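Local structure of N-acylhomoserine lactone dependent regulatory protein (Burkholderia cenocepacia, 5L10) at residues 41-46 with 130-135; 95-100 with 113-118; 73-78 with 103-108. The protein probably regulates transcription by binding DNA in response to N-acylhomoserine lactones, and is represented here by its autoinducer-binding domain. All blocks are in the same frame, centred on the assembly; numbering follows the deposited sequence.

Contact 1: residues 41-46 with 130-135; sequences CVYGLR and GVLTLV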
loop_
_atom_site.group_PDB
_atom_site.type_symbol
_atom_site.label_atom_id
_atom_site.label_comp_id
_atom_site.label_asym_id
_atom_site.label_seq_id
_atom_site.Cartn_x
_atom_site.Cartn_y
_atom_site.Cartn_z
ATOM N N CYS A 41 7.121 -15.409 5.814
ATOM C CA CYS A 41 6.423 -14.421 5.000
ATOM C C CYS A 41 5.281 -15.120 4.282
ATOM O O CYS A 41 5.516 -16.016 3.466
ATOM C CB CYS A 41 7.377 -13.767 3.998
ATOM S SG CYS A 41 6.558 -12.735 2.780
ATOM N N VAL A 42 4.051 -14.720 4.587
ATOM C CA VAL A 42 2.856 -15.389 4.090
ATOM C C VAL A 42 1.947 -14.351 3.452
ATOM O O VAL A 42 1.792 -13.243 3.980
ATOM C CB VAL A 42 2.111 -16.128 5.223
ATOM C CG1 VAL A 42 0.974 -16.969 4.663
ATOM C CG2 VAL A 42 3.070 -16.980 6.032
ATOM N N TYR A 43 1.338 -14.708 2.320
ATOM C CA TYR A 43 0.355 -13.849 1.675
ATOM C C TYR A 43 -0.927 -14.629 1.438
ATOM O O TYR A 43 -0.887 -15.762 0.946
ATOM C CB TYR A 43 0.865 -13.279 0.349
ATOM C CG TYR A 43 0.066 -12.074 -0.085
ATOM C CD1 TYR A 43 0.310 -10.826 0.470
ATOM C CD2 TYR A 43 -0.955 -12.187 -1.023
ATOM C CE1 TYR A 43 -0.425 -9.718 0.094
ATOM C CE2 TYR A 43 -1.697 -11.083 -1.407
ATOM C CZ TYR A 43 -1.425 -9.851 -0.844
ATOM O OH TYR A 43 -2.153 -8.744 -1.214
ATOM N N GLY A 44 -2.057 -14.019 1.781
ATOM C CA GLY A 44 -3.342 -14.652 1.572
ATOM C C GLY A 44 -4.306 -13.802 0.770
ATOM O O GLY A 44 -4.521 -12.627 1.084
ATOM N N LEU A 45 -4.898 -14.385 -0.265
ATOM C CA LEU A 45 -5.883 -13.704 -1.096
ATOM C C LEU A 45 -7.252 -14.299 -0.792
ATOM O O LEU A 45 -7.508 -15.469 -1.098
ATOM C CB LEU A 45 -5.535 -13.838 -2.577
ATOM C CG LEU A 45 -6.526 -13.212 -3.562
ATOM C CD1 LEU A 45 -6.673 -11.714 -3.325
ATOM C CD2 LEU A 45 -6.110 -13.492 -4.998
ATOM N N ARG A 46 -8.122 -13.505 -0.173
ATOM C CA ARG A 46 -9.486 -13.920 0.135
ATOM C C ARG A 46 -10.435 -13.205 -0.816
ATOM O O ARG A 46 -10.483 -11.970 -0.841
ATOM C CB ARG A 46 -9.848 -13.621 1.590
ATOM C CG ARG A 46 -11.063 -14.396 2.072
ATOM C CD ARG A 46 -11.479 -13.997 3.478
ATOM N NE ARG A 46 -12.025 -12.643 3.518
ATOM C CZ ARG A 46 -12.797 -12.177 4.495
ATOM N NH1 ARG A 46 -13.248 -10.931 4.447
ATOM N NH2 ARG A 46 -13.126 -12.959 5.515
ATOM N N GLY A 130 -6.369 -8.917 0.242
ATOM C CA GLY A 130 -5.055 -9.525 0.276
ATOM C C GLY A 130 -4.341 -9.125 1.558
ATOM O O GLY A 130 -4.315 -7.947 1.924
ATOM N N VAL A 131 -3.785 -10.122 2.239
ATOM C CA VAL A 131 -3.180 -9.934 3.551
ATOM C C VAL A 131 -1.731 -10.386 3.476
ATOM O O VAL A 131 -1.456 -11.563 3.205
ATOM C CB VAL A 131 -3.937 -10.711 4.636
ATOM C CG1 VAL A 131 -3.199 -10.615 5.962
ATOM C CG2 VAL A 131 -5.351 -10.178 4.764
ATOM N N LEU A 132 -0.808 -9.457 3.719
ATOM C CA LEU A 132 0.601 -9.784 3.885
ATOM C C LEU A 132 0.891 -9.943 5.368
ATOM O O LEU A 132 0.547 -9.069 6.170
ATOM C CB LEU A 132 1.505 -8.703 3.292
ATOM C CG LEU A 132 3.003 -8.919 3.548
ATOM C CD1 LEU A 132 3.544 -10.100 2.739
ATOM C CD2 LEU A 132 3.799 -7.654 3.264
ATOM N N THR A 133 1.518 -11.059 5.729
ATOM C CA THR A 133 1.809 -11.376 7.121
ATOM C C THR A 133 3.292 -11.688 7.251
ATOM O O THR A 133 3.802 -12.585 6.571
ATOM C CB THR A 133 0.955 -12.552 7.599
ATOM O OG1 THR A 133 -0.426 -12.174 7.583
ATOM C CG2 THR A 133 1.335 -12.951 8.999
ATOM N N LEU A 134 3.981 -10.938 8.107
ATOM C CA LEU A 134 5.400 -11.134 8.379
ATOM C C LEU A 134 5.547 -11.631 9.810
ATOM O O LEU A 134 5.136 -10.945 10.753
ATOM C CB LEU A 134 6.180 -9.836 8.176
ATOM C CG LEU A 134 5.961 -9.137 6.838
ATOM C CD1 LEU A 134 6.764 -7.848 6.776
ATOM C CD2 LEU A 134 6.315 -10.067 5.689
ATOM N N VAL A 135 6.127 -12.817 9.975
ATOM C CA VAL A 135 6.197 -13.461 11.281
ATOM C C VAL A 135 7.640 -13.816 11.605
ATOM O O VAL A 135 8.378 -14.311 10.746
ATOM C CB VAL A 135 5.311 -14.723 11.344
ATOM C CG1 VAL A 135 5.170 -15.185 12.780
ATOM C CG2 VAL A 135 3.951 -14.450 10.734
#

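Contact 2: residues 95-100 with 113-118; sequences NAFDEP and GMRYGW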
loop_
_atom_site.group_PDB
_atom_site.type_symbol
_atom_site.label_atom_id
_atom_site.label_comp_id
_atom_site.label_asym_id
_atom_site.label_seq_id
_atom_site.Cartn_x
_atom_site.Cartn_y
_atom_site.Cartn_z
ATOM N N ASN A 95 0.842 -11.164 18.835
ATOM C CA ASN A 95 1.677 -12.109 19.571
ATOM C C ASN A 95 0.818 -13.312 19.928
ATOM O O ASN A 95 -0.149 -13.177 20.685
ATOM C CB ASN A 95 2.256 -11.460 20.836
ATOM C CG ASN A 95 3.192 -12.384 21.615
ATOM O OD1 ASN A 95 2.951 -13.585 21.749
ATOM N ND2 ASN A 95 4.263 -11.811 22.145
ATOM N N ALA A 96 1.183 -14.486 19.411
ATOM C CA ALA A 96 0.353 -15.673 19.603
ATOM C C ALA A 96 0.176 -16.022 21.075
ATOM O O ALA A 96 -0.854 -16.592 21.454
ATOM C CB ALA A 96 0.949 -16.858 18.839
ATOM N N PHE A 97 1.150 -15.691 21.923
ATOM C CA PHE A 97 1.017 -15.983 23.346
ATOM C C PHE A 97 0.162 -14.965 24.089
ATOM O O PHE A 97 -0.227 -15.226 25.230
ATOM C CB PHE A 97 2.395 -16.056 24.015
ATOM C CG PHE A 97 3.270 -17.159 23.488
ATOM C CD1 PHE A 97 3.008 -18.486 23.800
ATOM C CD2 PHE A 97 4.366 -16.868 22.691
ATOM C CE1 PHE A 97 3.815 -19.499 23.316
ATOM C CE2 PHE A 97 5.176 -17.877 22.205
ATOM C CZ PHE A 97 4.900 -19.193 22.517
ATOM N N ASP A 98 -0.162 -13.829 23.468
ATOM C CA ASP A 98 -0.757 -12.698 24.171
ATOM C C ASP A 98 -2.096 -12.260 23.584
ATOM O O ASP A 98 -2.555 -11.153 23.878
ATOM C CB ASP A 98 0.219 -11.523 24.175
ATOM C CG ASP A 98 0.434 -10.952 25.555
ATOM O OD1 ASP A 98 -0.565 -10.655 26.244
ATOM O OD2 ASP A 98 1.610 -10.811 25.952
ATOM N N GLU A 99 -2.730 -13.089 22.772
ATOM C CA GLU A 99 -3.969 -12.584 22.198
ATOM C C GLU A 99 -5.181 -13.180 22.906
ATOM O O GLU A 99 -5.161 -14.346 23.316
ATOM C CB GLU A 99 -4.052 -12.906 20.703
ATOM C CG GLU A 99 -3.004 -12.210 19.837
ATOM C CD GLU A 99 -3.105 -10.691 19.868
ATOM O OE1 GLU A 99 -4.232 -10.164 19.975
ATOM O OE2 GLU A 99 -2.052 -10.023 19.785
ATOM N N PRO A 100 -6.246 -12.389 23.053
ATOM C CA PRO A 100 -7.453 -12.859 23.744
ATOM C C PRO A 100 -8.398 -13.611 22.820
ATOM O O PRO A 100 -8.603 -13.243 21.661
ATOM C CB PRO A 100 -8.092 -11.552 24.234
ATOM C CG PRO A 100 -7.697 -10.546 23.198
ATOM C CD PRO A 100 -6.342 -10.970 22.667
ATOM N N GLY A 113 5.763 -21.782 15.284
ATOM C CA GLY A 113 6.583 -20.618 15.040
ATOM C C GLY A 113 5.841 -19.379 14.588
ATOM O O GLY A 113 6.448 -18.303 14.527
HETATM N N MSE A 114 4.557 -19.490 14.262
HETATM C CA MSE A 114 3.754 -18.320 13.923
HETATM C C MSE A 114 3.449 -17.518 15.183
HETATM O O MSE A 114 2.304 -17.479 15.630
HETATM C CB MSE A 114 2.448 -18.734 13.243
HETATM C CG MSE A 114 2.603 -19.525 11.950
HETATM SE SE MSE A 114 3.198 -18.454 10.425
HETATM C CE MSE A 114 4.970 -19.129 10.373
ATOM N N ARG A 115 4.462 -16.868 15.753
ATOM C CA ARG A 115 4.359 -16.322 17.102
ATOM C C ARG A 115 4.252 -14.805 17.155
ATOM O O ARG A 115 3.354 -14.279 17.820
ATOM C CB ARG A 115 5.557 -16.797 17.938
ATOM C CG ARG A 115 5.574 -18.305 18.123
ATOM C CD ARG A 115 6.759 -18.793 18.935
ATOM N NE ARG A 115 6.648 -20.229 19.176
ATOM C CZ ARG A 115 7.473 -20.937 19.941
ATOM N NH1 ARG A 115 8.491 -20.349 20.553
ATOM N NH2 ARG A 115 7.273 -22.238 20.092
ATOM N N TYR A 116 5.146 -14.076 16.490
ATOM C CA TYR A 116 5.188 -12.620 16.584
ATOM C C TYR A 116 5.078 -12.047 15.179
ATOM O O TYR A 116 6.038 -12.099 14.402
ATOM C CB TYR A 116 6.461 -12.160 17.285
ATOM C CG TYR A 116 6.826 -13.050 18.444
ATOM C CD1 TYR A 116 6.052 -13.071 19.598
ATOM C CD2 TYR A 116 7.932 -13.885 18.378
ATOM C CE1 TYR A 116 6.379 -13.897 20.660
ATOM C CE2 TYR A 116 8.267 -14.710 19.435
ATOM C CZ TYR A 116 7.489 -14.712 20.571
ATOM O OH TYR A 116 7.821 -15.533 21.622
ATOM N N GLY A 117 3.912 -11.496 14.859
ATOM C CA GLY A 117 3.549 -11.216 13.487
ATOM C C GLY A 117 3.235 -9.757 13.225
ATOM O O GLY A 117 2.841 -9.013 14.126
ATOM N N TRP A 118 3.417 -9.362 11.970
ATOM C CA TRP A 118 3.039 -8.053 11.452
ATOM C C TRP A 118 2.165 -8.325 10.234
ATOM O O TRP A 118 2.626 -8.939 9.266
ATOM C CB TRP A 118 4.283 -7.239 11.086
ATOM C CG TRP A 118 4.038 -5.847 10.590
ATOM C CD1 TRP A 118 4.122 -4.696 11.316
ATOM C CD2 TRP A 118 3.701 -5.455 9.253
ATOM N NE1 TRP A 118 3.845 -3.611 10.519
ATOM C CE2 TRP A 118 3.584 -4.050 9.248
ATOM C CE3 TRP A 118 3.483 -6.154 8.061
ATOM C CZ2 TRP A 118 3.255 -3.327 8.094
ATOM C CZ3 TRP A 118 3.156 -5.437 6.915
ATOM C CH2 TRP A 118 3.048 -4.036 6.942
#

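Contact 3: residues 73-78 with 103-108; sequences FGYVTI and TAFWHD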
loop_
_atom_site.group_PDB
_atom_site.type_symbol
_atom_site.label_atom_id
_atom_site.label_comp_id
_atom_site.label_asym_id
_atom_site.label_seq_id
_atom_site.Cartn_x
_atom_site.Cartn_y
_atom_site.Cartn_z
ATOM N N PHE A 73 -8.842 -27.534 10.185
ATOM C CA PHE A 73 -9.611 -26.991 11.297
ATOM C C PHE A 73 -10.480 -25.807 10.893
ATOM O O PHE A 73 -11.144 -25.226 11.758
ATOM C CB PHE A 73 -8.679 -26.579 12.443
ATOM C CG PHE A 73 -7.967 -27.735 13.091
ATOM C CD1 PHE A 73 -8.504 -29.012 13.041
ATOM C CD2 PHE A 73 -6.758 -27.546 13.744
ATOM C CE1 PHE A 73 -7.850 -30.080 13.631
ATOM C CE2 PHE A 73 -6.100 -28.614 14.335
ATOM C CZ PHE A 73 -6.648 -29.880 14.279
ATOM N N GLY A 74 -10.488 -25.436 9.615
ATOM C CA GLY A 74 -11.377 -24.387 9.138
ATOM C C GLY A 74 -11.094 -23.014 9.705
ATOM O O GLY A 74 -12.031 -22.266 10.011
ATOM N N TYR A 75 -9.816 -22.652 9.834
ATOM C CA TYR A 75 -9.458 -21.398 10.485
ATOM C C TYR A 75 -9.794 -20.170 9.650
ATOM O O TYR A 75 -9.833 -19.063 10.197
ATOM C CB TYR A 75 -7.970 -21.392 10.831
ATOM C CG TYR A 75 -7.621 -22.252 12.020
ATOM C CD1 TYR A 75 -8.599 -22.648 12.925
ATOM C CD2 TYR A 75 -6.316 -22.668 12.241
ATOM C CE1 TYR A 75 -8.285 -23.434 14.014
ATOM C CE2 TYR A 75 -5.993 -23.456 13.328
ATOM C CZ TYR A 75 -6.981 -23.836 14.211
ATOM O OH TYR A 75 -6.666 -24.621 15.294
ATOM N N VAL A 76 -10.028 -20.327 8.344
ATOM C CA VAL A 76 -10.399 -19.172 7.528
ATOM C C VAL A 76 -11.722 -18.587 8.002
ATOM O O VAL A 76 -11.971 -17.384 7.851
ATOM C CB VAL A 76 -10.448 -19.555 6.035
ATOM C CG1 VAL A 76 -11.528 -20.603 5.776
ATOM C CG2 VAL A 76 -10.684 -18.320 5.176
ATOM N N THR A 77 -12.579 -19.415 8.602
ATOM C CA THR A 77 -13.874 -18.937 9.075
ATOM C C THR A 77 -13.715 -17.948 10.224
ATOM O O THR A 77 -14.478 -16.980 10.330
ATOM C CB THR A 77 -14.733 -20.128 9.500
ATOM O OG1 THR A 77 -15.030 -20.933 8.353
ATOM C CG2 THR A 77 -16.035 -19.667 10.144
ATOM N N ILE A 78 -12.717 -18.158 11.080
ATOM C CA ILE A 78 -12.623 -17.438 12.344
ATOM C C ILE A 78 -11.247 -16.811 12.532
ATOM O O ILE A 78 -10.852 -16.504 13.662
ATOM C CB ILE A 78 -12.958 -18.382 13.517
ATOM C CG1 ILE A 78 -12.184 -19.701 13.396
ATOM C CG2 ILE A 78 -14.450 -18.660 13.564
ATOM C CD1 ILE A 78 -10.786 -19.681 13.994
ATOM N N THR A 103 -8.713 -19.393 21.172
ATOM C CA THR A 103 -7.665 -20.157 21.838
ATOM C C THR A 103 -7.084 -21.227 20.923
ATOM O O THR A 103 -5.862 -21.416 20.879
ATOM C CB THR A 103 -8.216 -20.778 23.119
ATOM O OG1 THR A 103 -8.859 -19.762 23.898
ATOM C CG2 THR A 103 -7.095 -21.398 23.938
ATOM N N ALA A 104 -7.939 -21.926 20.171
ATOM C CA ALA A 104 -7.451 -22.985 19.292
ATOM C C ALA A 104 -6.572 -22.426 18.179
ATOM O O ALA A 104 -5.575 -23.048 17.797
ATOM C CB ALA A 104 -8.625 -23.762 18.701
ATOM N N PHE A 105 -6.924 -21.254 17.649
ATOM C CA PHE A 105 -6.158 -20.673 16.551
ATOM C C PHE A 105 -4.738 -20.340 16.990
ATOM O O PHE A 105 -3.759 -20.806 16.396
ATOM C CB PHE A 105 -6.874 -19.428 16.025
ATOM C CG PHE A 105 -6.146 -18.727 14.913
ATOM C CD1 PHE A 105 -6.364 -19.083 13.593
ATOM C CD2 PHE A 105 -5.258 -17.699 15.186
ATOM C CE1 PHE A 105 -5.706 -18.431 12.566
ATOM C CE2 PHE A 105 -4.594 -17.045 14.164
ATOM C CZ PHE A 105 -4.820 -17.411 12.852
ATOM N N TRP A 106 -4.607 -19.532 18.044
ATOM C CA TRP A 106 -3.287 -19.118 18.504
ATOM C C TRP A 106 -2.479 -20.287 19.056
ATOM O O TRP A 106 -1.244 -20.262 18.998
ATOM C CB TRP A 106 -3.430 -18.015 19.551
ATOM C CG TRP A 106 -4.032 -16.750 19.007
ATOM C CD1 TRP A 106 -5.217 -16.178 19.373
ATOM C CD2 TRP A 106 -3.475 -15.904 17.991
ATOM N NE1 TRP A 106 -5.430 -15.027 18.651
ATOM C CE2 TRP A 106 -4.375 -14.836 17.798
ATOM C CE3 TRP A 106 -2.304 -15.946 17.228
ATOM C CZ2 TRP A 106 -4.140 -13.821 16.870
ATOM C CZ3 TRP A 106 -2.074 -14.938 16.309
ATOM C CH2 TRP A 106 -2.987 -13.889 16.139
ATOM N N HIS A 107 -3.151 -21.311 19.595
ATOM C CA HIS A 107 -2.452 -22.500 20.076
ATOM C C HIS A 107 -1.641 -23.148 18.960
ATOM O O HIS A 107 -0.445 -23.416 19.117
ATOM C CB HIS A 107 -3.463 -23.490 20.661
ATOM C CG HIS A 107 -2.913 -24.863 20.897
ATOM N ND1 HIS A 107 -2.218 -25.201 22.039
ATOM C CD2 HIS A 107 -2.972 -25.989 20.146
ATOM C CE1 HIS A 107 -1.865 -26.473 21.977
ATOM N NE2 HIS A 107 -2.310 -26.974 20.839
ATOM N N ASP A 108 -2.280 -23.389 17.815
ATOM C CA ASP A 108 -1.586 -24.000 16.687
ATOM C C ASP A 108 -0.531 -23.063 16.105
ATOM O O ASP A 108 0.548 -23.510 15.703
ATOM C CB ASP A 108 -2.600 -24.409 15.619
ATOM C CG ASP A 108 -3.434 -25.601 16.038
ATOM O OD1 ASP A 108 -2.857 -26.565 16.586
ATOM O OD2 ASP A 108 -4.664 -25.580 15.823
#

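Contact 1: residues 41-46 with 130-135
Tyr43 lies across Leu132 and Gly130 on the densely packed side of this strand pair. Its CG is anti to the backbone N (chi1 -162°). On the ring, CD1 meets Leu132 CB at 3.7 Å and, farther out, Tyr43 OH comes to 3.4 Å from Gly130 CA. Val131 O sits over one ring face. The same side continues with Cys41, whose SG is 4.0 Å from both Leu132 CD1 and Leu134 CD2. Helices 22-35 and 143-169 pack on this surface, and the Tyr43 hydroxyl is hydrogen-bonded to His161. The two strands run antiparallel at the middle of the five-stranded sheet of the autoinducer-binding domain, and Val42-Thr133 and Gly44-Val131 are the hydrogen-bonded pairs. Val42 N reaches Thr133 O at 2.9 Å; Gly44 and Val131 exchange a similar pair of bonds. On the side of Val42, Val131 and Thr133 the side chains make little contact with each other across the strands, and Gly44 brings none. Thr133, partly exposed, hydrogen-bonds through OG1 to Ser119 and to a glycerol, probably from the crystallisation liquor, whose position is consistent with the ligand cavity that LuxR-type receptors hold on one face of their sheet.

Contact 2: residues 95-100 with 113-118
An Asx turn built on Asn95, within a type I beta turn from Asn95 to Asp98, carries the chain off the edge strand 92-95 just where Asn95 makes its antiparallel non-hydrogen-bonded pair with Tyr116. Asn95 CG is anti to the backbone N (chi1 -177°), and OD1 accepts Phe97 N at 2.8 Å with the donor in the carbonyl plane. The amide stands beside the Tyr116 ring, pointing the same way, with the two planes 80° apart and Asn95 ND2 at the ring edge, 3.3 Å from Tyr116 CE1. Next along, Ala96 N donates to Arg115 O at 2.7 Å, nearly straight at 165°, and Asn95 CA adds a CA-H...O contact to that oxygen. Ala96 CB rests against the carbonyl of Met114, a selenomethionine at the centre of an inverse gamma turn. Phe97 reaches back from the turn: its CE2 is 3.7 Å from Arg115 CD and its CZ lies over one face of the guanidinium, off centre, while Tyr116 OH meets the ring edge. Arg115 CB covers the centre of one Tyr116 face. Arg115 NE is bonded to Ala110 O of helix 103-111, which helps hold the guanidinium beside Phe97. One backbone hydrogen bond thus joins the segments, Asn95 OD1 and Glu99 OE2, which accepts Asn95 N, hold the turn, and the exposed aromatic and the arginine add probably mainly dispersion.

Contact 3: residues 73-78 with 103-108
Tyr75 and Phe105 mark the nearest backbone approach, with CA atoms 6.9 Å apart. Residues 73-78 leave helix 64-72 through a Schellman motif at Gly74, whose phi is positive, and then take helical backbone angles from 75 to 77 without regular helical bonding; residues 103-108 form the first turns of helix 103-111. Phe105 CG is anti to the backbone N (chi1 178°), and the ring turns its edge to one face of Tyr75. This is a T-shaped stack with centroids 5.4 Å apart and planes at 67°; Phe105 CD1 lies 3.8 Å from Tyr75 CG. Phe73 CB covers the opposite Tyr75 face toward the rim, and Ile78 CD1 extends to Phe105 CB at 4.4 Å. The Asp108 and Phe73 side chains cross at about a right angle, with Asp108 OD2 at the ring edge of Phe73. The position of OD2 against the Tyr75 hydroxyl is doubtful. Asp108 OD1 forms a salt bridge with Arg69 of helix 64-72. Edge-to-face aromatic packing thus joins loop and helix, and beside it the Asp108 carboxylate is held by Arg69, which probably stabilises its negative charge.

Overall arrangement
From the N terminus, the chain passes two helices before strand 40-46, which opens the widest loop; contact 1 closes it at residues 130-135, in the middle of the sheet. Both other contacts fall within that span. Contact 3 closes the excursion from the turn after helix 64-72 to helix 103-111, and contact 2 starts before that closure, at 95-100, and ends after it, at 113-118, so the two cross. Helix 103-111 takes part in contact 3, and its Trp106 also packs against Ala96 and Glu99 of contact 2, tying the helix to the turn that follows strand 92-95. A probable hydrogen bond from Trp118 N to Leu134 O carries contact 2 into the sheet beside contact 1.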